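Local coordinates for A putative transcriptional regulator (Rhodococcus sp., PDB 2HKU), which probably binds DNA at cis-regulatory sites and controls transcription as a helix-rich regulator of the TetR family, at residues A[37-45]-A[61-69]; A[104-115]-A[172-180]. All coordinates share one frame; numbering follows the deposited sequence.

Interaction 1. Residues A[37-45]-A[61-69]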
# COMPACT_ATOMS: atom_id res chain seq x y z
N GLY A 37 -8.22 -3.84 -14.52
CA GLY A 37 -8.64 -4.05 -13.15
C GLY A 37 -9.83 -4.96 -13.09
O GLY A 37 -10.29 -5.48 -14.08
N GLU A 38 -10.33 -5.10 -11.89
CA GLU A 38 -11.35 -6.03 -11.56
C GLU A 38 -12.70 -5.86 -12.27
O GLU A 38 -13.43 -6.84 -12.45
CB GLU A 38 -11.57 -6.00 -10.06
CG GLU A 38 -12.14 -7.34 -9.66
CD GLU A 38 -13.24 -7.23 -8.70
OE1 GLU A 38 -12.99 -6.60 -7.62
OE2 GLU A 38 -14.32 -7.80 -9.05
N GLY A 39 -13.02 -4.62 -12.73
CA GLY A 39 -14.25 -4.37 -13.48
C GLY A 39 -14.44 -4.96 -14.89
O GLY A 39 -15.58 -4.94 -15.43
N VAL A 40 -13.37 -5.45 -15.52
CA VAL A 40 -13.47 -6.25 -16.77
C VAL A 40 -14.59 -7.27 -16.70
O VAL A 40 -14.56 -8.13 -15.78
CB VAL A 40 -12.18 -7.06 -17.00
CG1 VAL A 40 -12.32 -8.09 -18.26
CG2 VAL A 40 -11.05 -6.15 -17.24
N PRO A 41 -15.61 -7.19 -17.61
CA PRO A 41 -16.60 -8.24 -17.49
C PRO A 41 -16.08 -9.65 -17.73
O PRO A 41 -15.25 -9.89 -18.58
CB PRO A 41 -17.68 -7.87 -18.53
CG PRO A 41 -17.48 -6.44 -18.86
CD PRO A 41 -15.96 -6.20 -18.66
N ILE A 42 -16.62 -10.61 -17.00
CA ILE A 42 -16.34 -12.01 -17.30
C ILE A 42 -16.50 -12.44 -18.79
O ILE A 42 -15.64 -13.17 -19.31
CB ILE A 42 -17.12 -12.95 -16.29
CG1 ILE A 42 -16.38 -14.27 -16.13
CG2 ILE A 42 -18.59 -13.13 -16.67
CD1 ILE A 42 -14.83 -13.99 -15.75
N THR A 43 -17.54 -11.95 -19.48
CA THR A 43 -17.82 -12.26 -20.93
C THR A 43 -16.66 -11.91 -21.88
O THR A 43 -16.42 -12.56 -22.92
CB THR A 43 -19.14 -11.57 -21.45
OG1 THR A 43 -19.10 -10.14 -21.23
CG2 THR A 43 -20.42 -12.16 -20.79
N GLN A 44 -15.94 -10.86 -21.52
CA GLN A 44 -14.79 -10.42 -22.27
C GLN A 44 -13.60 -11.31 -22.04
O GLN A 44 -12.80 -11.48 -22.93
CB GLN A 44 -14.43 -9.08 -21.73
CG GLN A 44 -13.96 -8.13 -22.73
CD GLN A 44 -13.73 -6.80 -22.10
OE1 GLN A 44 -12.62 -6.47 -21.70
NE2 GLN A 44 -14.78 -6.01 -21.98
N ILE A 45 -13.44 -11.81 -20.79
CA ILE A 45 -12.43 -12.82 -20.46
C ILE A 45 -12.74 -14.13 -21.21
O ILE A 45 -11.86 -14.73 -21.77
CB ILE A 45 -12.26 -13.04 -18.90
CG1 ILE A 45 -11.52 -11.84 -18.28
CG2 ILE A 45 -11.53 -14.32 -18.59
CD1 ILE A 45 -11.74 -11.64 -16.73
N GLY A 61 -15.50 -21.02 -9.45
CA GLY A 61 -16.57 -20.82 -8.47
C GLY A 61 -17.15 -19.42 -8.52
O GLY A 61 -18.25 -19.22 -8.04
N SER A 62 -16.42 -18.45 -9.10
CA SER A 62 -16.86 -17.07 -9.13
C SER A 62 -15.80 -16.17 -9.78
O SER A 62 -14.60 -16.53 -9.82
CB SER A 62 -17.16 -16.55 -7.70
OG SER A 62 -15.96 -16.25 -6.99
N LYS A 63 -16.25 -14.99 -10.22
CA LYS A 63 -15.36 -13.99 -10.78
C LYS A 63 -14.30 -13.55 -9.74
O LYS A 63 -13.15 -13.37 -10.08
CB LYS A 63 -16.15 -12.78 -11.28
CG LYS A 63 -15.39 -11.92 -12.26
CD LYS A 63 -16.16 -10.64 -12.53
CE LYS A 63 -15.20 -9.53 -13.00
NZ LYS A 63 -15.93 -8.29 -13.42
N GLU A 64 -14.74 -13.35 -8.49
CA GLU A 64 -13.91 -12.79 -7.41
C GLU A 64 -12.77 -13.75 -7.14
O GLU A 64 -11.63 -13.37 -6.96
CB GLU A 64 -14.78 -12.59 -6.13
CG GLU A 64 -15.79 -11.44 -6.24
CD GLU A 64 -16.96 -11.71 -7.24
OE1 GLU A 64 -17.56 -12.81 -7.16
OE2 GLU A 64 -17.28 -10.84 -8.10
N ARG A 65 -13.10 -15.04 -7.16
CA ARG A 65 -12.10 -16.00 -6.97
C ARG A 65 -11.08 -16.09 -8.13
O ARG A 65 -9.88 -16.19 -7.88
CB ARG A 65 -12.69 -17.37 -6.75
CG ARG A 65 -11.58 -18.39 -6.64
CD ARG A 65 -12.16 -19.61 -5.95
NE ARG A 65 -11.61 -19.82 -4.61
CZ ARG A 65 -10.50 -20.52 -4.35
NH1 ARG A 65 -10.11 -20.67 -3.10
NH2 ARG A 65 -9.80 -21.06 -5.35
N LEU A 66 -11.55 -16.08 -9.38
CA LEU A 66 -10.60 -15.85 -10.52
C LEU A 66 -9.68 -14.61 -10.33
O LEU A 66 -8.48 -14.73 -10.50
CB LEU A 66 -11.31 -15.79 -11.87
CG LEU A 66 -10.50 -15.64 -13.20
CD1 LEU A 66 -9.44 -16.67 -13.40
CD2 LEU A 66 -11.44 -15.63 -14.38
N PHE A 67 -10.26 -13.46 -9.93
CA PHE A 67 -9.53 -12.24 -9.75
C PHE A 67 -8.46 -12.42 -8.67
O PHE A 67 -7.30 -12.06 -8.88
CB PHE A 67 -10.45 -11.09 -9.27
CG PHE A 67 -9.72 -9.77 -9.17
CD1 PHE A 67 -9.36 -9.09 -10.35
CD2 PHE A 67 -9.29 -9.31 -7.99
CE1 PHE A 67 -8.68 -7.90 -10.31
CE2 PHE A 67 -8.64 -8.09 -7.89
CZ PHE A 67 -8.32 -7.39 -9.02
N VAL A 68 -8.86 -12.92 -7.48
CA VAL A 68 -7.85 -13.08 -6.45
C VAL A 68 -6.76 -14.10 -6.88
O VAL A 68 -5.56 -13.89 -6.62
CB VAL A 68 -8.52 -13.43 -5.02
CG1 VAL A 68 -7.43 -13.72 -3.99
CG2 VAL A 68 -9.40 -12.29 -4.59
N GLU A 69 -7.14 -15.23 -7.50
CA GLU A 69 -6.08 -16.17 -7.86
C GLU A 69 -5.13 -15.52 -8.86
O GLU A 69 -3.91 -15.64 -8.72
CB GLU A 69 -6.63 -17.43 -8.50
CG GLU A 69 -7.18 -18.37 -7.48
CD GLU A 69 -7.55 -19.68 -8.09
OE1 GLU A 69 -7.02 -20.06 -9.17
OE2 GLU A 69 -8.39 -20.29 -7.48
O HOH W 1 -18.76 -9.58 -14.65
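The ammonium group of K63 closes the loop that leads into the helix-turn-helix of this TetR-type DNA-binding domain, gripping two backbone carbonyls of residues 37-45 from the first turn of helix 63-87. K63 NZ gives one hydrogen bond to E38 O (3.0 Å), in the carbonyl plane and opened to 155° at the oxygen, and a second to V40 O (2.7 Å), which it meets from above the carbonyl plane. A water bonded weakly to K63 NZ and to the backbone N of I42 adds a third, looser partner. Lysine suits the place because its long chain runs nearly straight past its first torsion, which carries the ammonium across to the loop carbonyls, where it can serve several acceptors at once. Its CG passes I42 CD1, the methyl that also packs on L66 CD2 at 4.0 Å, so the aliphatic shaft lies beside an apolar patch that I45 extends. S62 caps the start of the same helix, its OG accepting from R65 N with an N-H...O angle of 160°, while R65 NH2 pairs with E69 OE2 (2.7 Å), and R22 takes the other carboxylate oxygen of E69. The carboxylates of E38 and E64 lie close with like charge, and the K63 ammonium, though not bonded to E38 OE2, probably offsets part of their repulsion. E38 instead contributes methylene: its CG sits 3.4 Å from the centroid of the F67 ring, a CH-pi contact over the face.

Interaction 2. Residues A[104-115]-A[172-180]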
# COMPACT_ATOMS: atom_id res chain seq x y z
N LEU A 104 9.22 -2.20 -8.91
CA LEU A 104 8.63 -0.86 -9.01
C LEU A 104 8.35 -0.46 -10.42
O LEU A 104 7.51 0.41 -10.69
CB LEU A 104 9.49 0.20 -8.29
CG LEU A 104 9.61 -0.05 -6.78
CD1 LEU A 104 10.47 0.98 -6.05
CD2 LEU A 104 8.22 -0.10 -6.14
N GLY A 105 9.03 -1.12 -11.36
CA GLY A 105 8.80 -0.82 -12.76
C GLY A 105 7.99 -1.83 -13.52
O GLY A 105 6.75 -1.77 -13.51
N PRO A 106 8.66 -2.79 -14.21
CA PRO A 106 7.77 -3.67 -14.91
C PRO A 106 6.84 -4.55 -14.02
O PRO A 106 5.84 -5.02 -14.50
CB PRO A 106 8.72 -4.58 -15.75
CG PRO A 106 9.99 -4.46 -15.12
CD PRO A 106 10.08 -3.15 -14.41
N GLY A 107 7.20 -4.83 -12.77
CA GLY A 107 6.32 -5.72 -11.91
C GLY A 107 5.23 -4.88 -11.20
O GLY A 107 4.44 -5.42 -10.43
N ALA A 108 5.19 -3.57 -11.45
CA ALA A 108 4.29 -2.70 -10.64
C ALA A 108 2.82 -3.02 -10.87
O ALA A 108 2.08 -3.21 -9.91
CB ALA A 108 4.63 -1.16 -10.82
N PRO A 109 2.35 -3.16 -12.14
CA PRO A 109 0.94 -3.57 -12.33
C PRO A 109 0.53 -4.89 -11.61
O PRO A 109 -0.64 -5.02 -11.18
CB PRO A 109 0.84 -3.72 -13.87
CG PRO A 109 1.79 -2.79 -14.35
CD PRO A 109 2.98 -2.91 -13.45
N SER A 110 1.45 -5.88 -11.53
CA SER A 110 1.21 -7.11 -10.74
C SER A 110 1.09 -6.86 -9.23
O SER A 110 0.16 -7.36 -8.62
CB SER A 110 2.35 -8.13 -11.07
OG SER A 110 2.22 -8.51 -12.44
N VAL A 111 2.01 -6.09 -8.64
CA VAL A 111 1.90 -5.68 -7.21
C VAL A 111 0.58 -4.90 -7.02
O VAL A 111 -0.14 -5.04 -6.00
CB VAL A 111 3.07 -4.78 -6.77
CG1 VAL A 111 2.94 -4.33 -5.30
CG2 VAL A 111 4.41 -5.48 -6.99
N GLU A 112 0.32 -3.98 -7.94
CA GLU A 112 -0.86 -3.14 -7.83
C GLU A 112 -2.16 -3.97 -7.92
O GLU A 112 -3.08 -3.81 -7.09
CB GLU A 112 -0.82 -2.02 -8.87
CG GLU A 112 -2.12 -1.25 -8.96
CD GLU A 112 -2.17 -0.29 -10.13
OE1 GLU A 112 -1.09 0.01 -10.76
OE2 GLU A 112 -3.30 0.15 -10.40
N LEU A 113 -2.26 -4.90 -8.85
CA LEU A 113 -3.37 -5.85 -8.78
C LEU A 113 -3.52 -6.62 -7.45
O LEU A 113 -4.67 -6.84 -6.97
CB LEU A 113 -3.24 -6.89 -9.89
CG LEU A 113 -4.37 -7.77 -10.30
CD1 LEU A 113 -5.50 -6.81 -10.76
CD2 LEU A 113 -3.90 -8.63 -11.48
N PHE A 114 -2.40 -7.03 -6.85
CA PHE A 114 -2.48 -7.83 -5.65
C PHE A 114 -2.91 -6.90 -4.50
O PHE A 114 -3.66 -7.33 -3.63
CB PHE A 114 -1.08 -8.38 -5.31
CG PHE A 114 -1.04 -9.15 -4.01
CD1 PHE A 114 -1.83 -10.29 -3.82
CD2 PHE A 114 -0.15 -8.76 -2.99
CE1 PHE A 114 -1.78 -11.02 -2.63
CE2 PHE A 114 -0.05 -9.49 -1.82
CZ PHE A 114 -0.87 -10.60 -1.57
N THR A 115 -2.40 -5.66 -4.46
CA THR A 115 -2.95 -4.63 -3.50
C THR A 115 -4.48 -4.45 -3.64
O THR A 115 -5.20 -4.34 -2.60
CB THR A 115 -2.15 -3.23 -3.50
OG1 THR A 115 -2.40 -2.52 -4.72
CG2 THR A 115 -0.70 -3.45 -3.29
N ILE A 172 7.40 -1.66 -0.62
CA ILE A 172 7.04 -1.94 -1.97
C ILE A 172 5.53 -1.68 -2.25
O ILE A 172 5.22 -0.97 -3.18
CB ILE A 172 7.50 -3.37 -2.46
CG1 ILE A 172 9.07 -3.47 -2.49
CG2 ILE A 172 6.84 -3.69 -3.78
CD1 ILE A 172 9.77 -2.65 -3.63
N PHE A 173 4.64 -2.26 -1.44
CA PHE A 173 3.17 -2.03 -1.58
C PHE A 173 2.81 -0.56 -1.55
O PHE A 173 2.14 -0.04 -2.47
CB PHE A 173 2.39 -2.80 -0.48
CG PHE A 173 2.58 -4.31 -0.53
CD1 PHE A 173 2.72 -4.98 -1.75
CD2 PHE A 173 2.59 -5.05 0.64
CE1 PHE A 173 2.89 -6.43 -1.73
CE2 PHE A 173 2.74 -6.45 0.69
CZ PHE A 173 2.90 -7.11 -0.45
N GLY A 174 3.31 0.14 -0.55
CA GLY A 174 2.98 1.62 -0.36
C GLY A 174 3.60 2.49 -1.47
O GLY A 174 3.01 3.50 -1.91
N LEU A 175 4.80 2.13 -1.93
CA LEU A 175 5.40 2.85 -3.08
C LEU A 175 4.66 2.60 -4.39
O LEU A 175 4.40 3.54 -5.15
CB LEU A 175 6.89 2.53 -3.28
CG LEU A 175 7.73 2.96 -2.13
CD1 LEU A 175 9.09 2.21 -1.90
CD2 LEU A 175 7.90 4.46 -2.18
N VAL A 176 4.30 1.37 -4.66
CA VAL A 176 3.49 1.05 -5.86
C VAL A 176 2.16 1.77 -5.84
O VAL A 176 1.74 2.27 -6.85
CB VAL A 176 3.22 -0.49 -6.09
CG1 VAL A 176 2.16 -0.74 -7.19
CG2 VAL A 176 4.54 -1.18 -6.49
N ILE A 177 1.48 1.76 -4.70
CA ILE A 177 0.18 2.39 -4.65
C ILE A 177 0.28 3.91 -4.93
O ILE A 177 -0.48 4.46 -5.73
CB ILE A 177 -0.47 2.16 -3.23
CG1 ILE A 177 -0.87 0.67 -3.13
CG2 ILE A 177 -1.72 3.00 -3.18
CD1 ILE A 177 -1.05 0.11 -1.67
N GLN A 178 1.18 4.59 -4.26
CA GLN A 178 1.30 6.04 -4.38
C GLN A 178 1.88 6.46 -5.69
O GLN A 178 1.59 7.54 -6.24
CB GLN A 178 2.23 6.53 -3.34
CG GLN A 178 1.50 6.45 -1.92
CD GLN A 178 2.38 6.87 -0.86
OE1 GLN A 178 2.24 8.00 -0.30
NE2 GLN A 178 3.29 6.00 -0.47
N LYS A 179 2.79 5.65 -6.17
CA LYS A 179 3.32 5.88 -7.54
C LYS A 179 2.29 5.88 -8.63
O LYS A 179 2.29 6.78 -9.50
CB LYS A 179 4.54 4.97 -7.79
CG LYS A 179 5.04 4.99 -9.24
CD LYS A 179 6.58 4.71 -9.28
CE LYS A 179 6.81 3.24 -9.04
NZ LYS A 179 5.91 2.48 -10.07
N THR A 180 1.36 4.92 -8.57
CA THR A 180 0.29 4.81 -9.55
C THR A 180 -0.80 5.90 -9.39
O THR A 180 -1.25 6.52 -10.40
CB THR A 180 -0.34 3.40 -9.45
OG1 THR A 180 -1.07 3.11 -10.65
CG2 THR A 180 -1.37 3.31 -8.28
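V176 presses its side chain into a hole formed by A108, V111 and E112 of helix 108-120 together with L104 from the end of the preceding helix, a knobs-into-holes contact in the all-helical C-terminal domain of this TetR-family protein; helices 108-115 and 172-180 cross nearly at right angles (-101°). With V176 CG1 anti to the backbone N (chi1 169°), that methyl meets E112 CB at 3.7 Å while CG2 turns to V111 CG1 and L104 CD2; a beta-branched residue fills both sides of the hole. The reciprocal knob is L104, whose CD2 reaches 3.9 Å from I172 CD1 among I172, L175, V176 and K179. V111 CG1 comes to the edge of the F173 ring, in its plane, 3.6 Å from CD1, and F173 CZ in turn approaches the edge of F114. K179 folds back at its last two torsions so that NZ bonds L104 O (2.7 Å) in the carbonyl plane; this satisfies the carbonyl at the end of helix 92-104. The straight chain of E112 carries its carboxylate out to T180 OG1, which meets OE1 (3.1 Å) from above the carboxylate plane. An alanine here would keep the CB that touches V176, but the T180 hydroxyl would probably lose its acceptor. Across the dimer, I177 of the second subunit packs on T115, whose own OG1 donates to E112 O at 2.8 Å.

In the fold
Helix 108-120 joins the two contacts: its early turns, with L104 just before them, carry interaction 2, while L113, which does not touch segment 172-180, packs with its CD1 on F67 CZ of interaction 1 at 3.4 Å. Their centres lie about 20 Å apart, and helix 63-87 runs between the domains, with V75 against F114. Interaction 1, its centre about 19 Å from the centre of the chain, includes part of the predicted helix-turn-helix; interaction 2, its centre about 7 Å from it, is buried and reaches the second subunit. In TetR regulators ligand binding in the C-terminal domain is generally relayed to the DNA-binding domain; no effector is identified here, but the L113-F67 contact would be consistent with such a path.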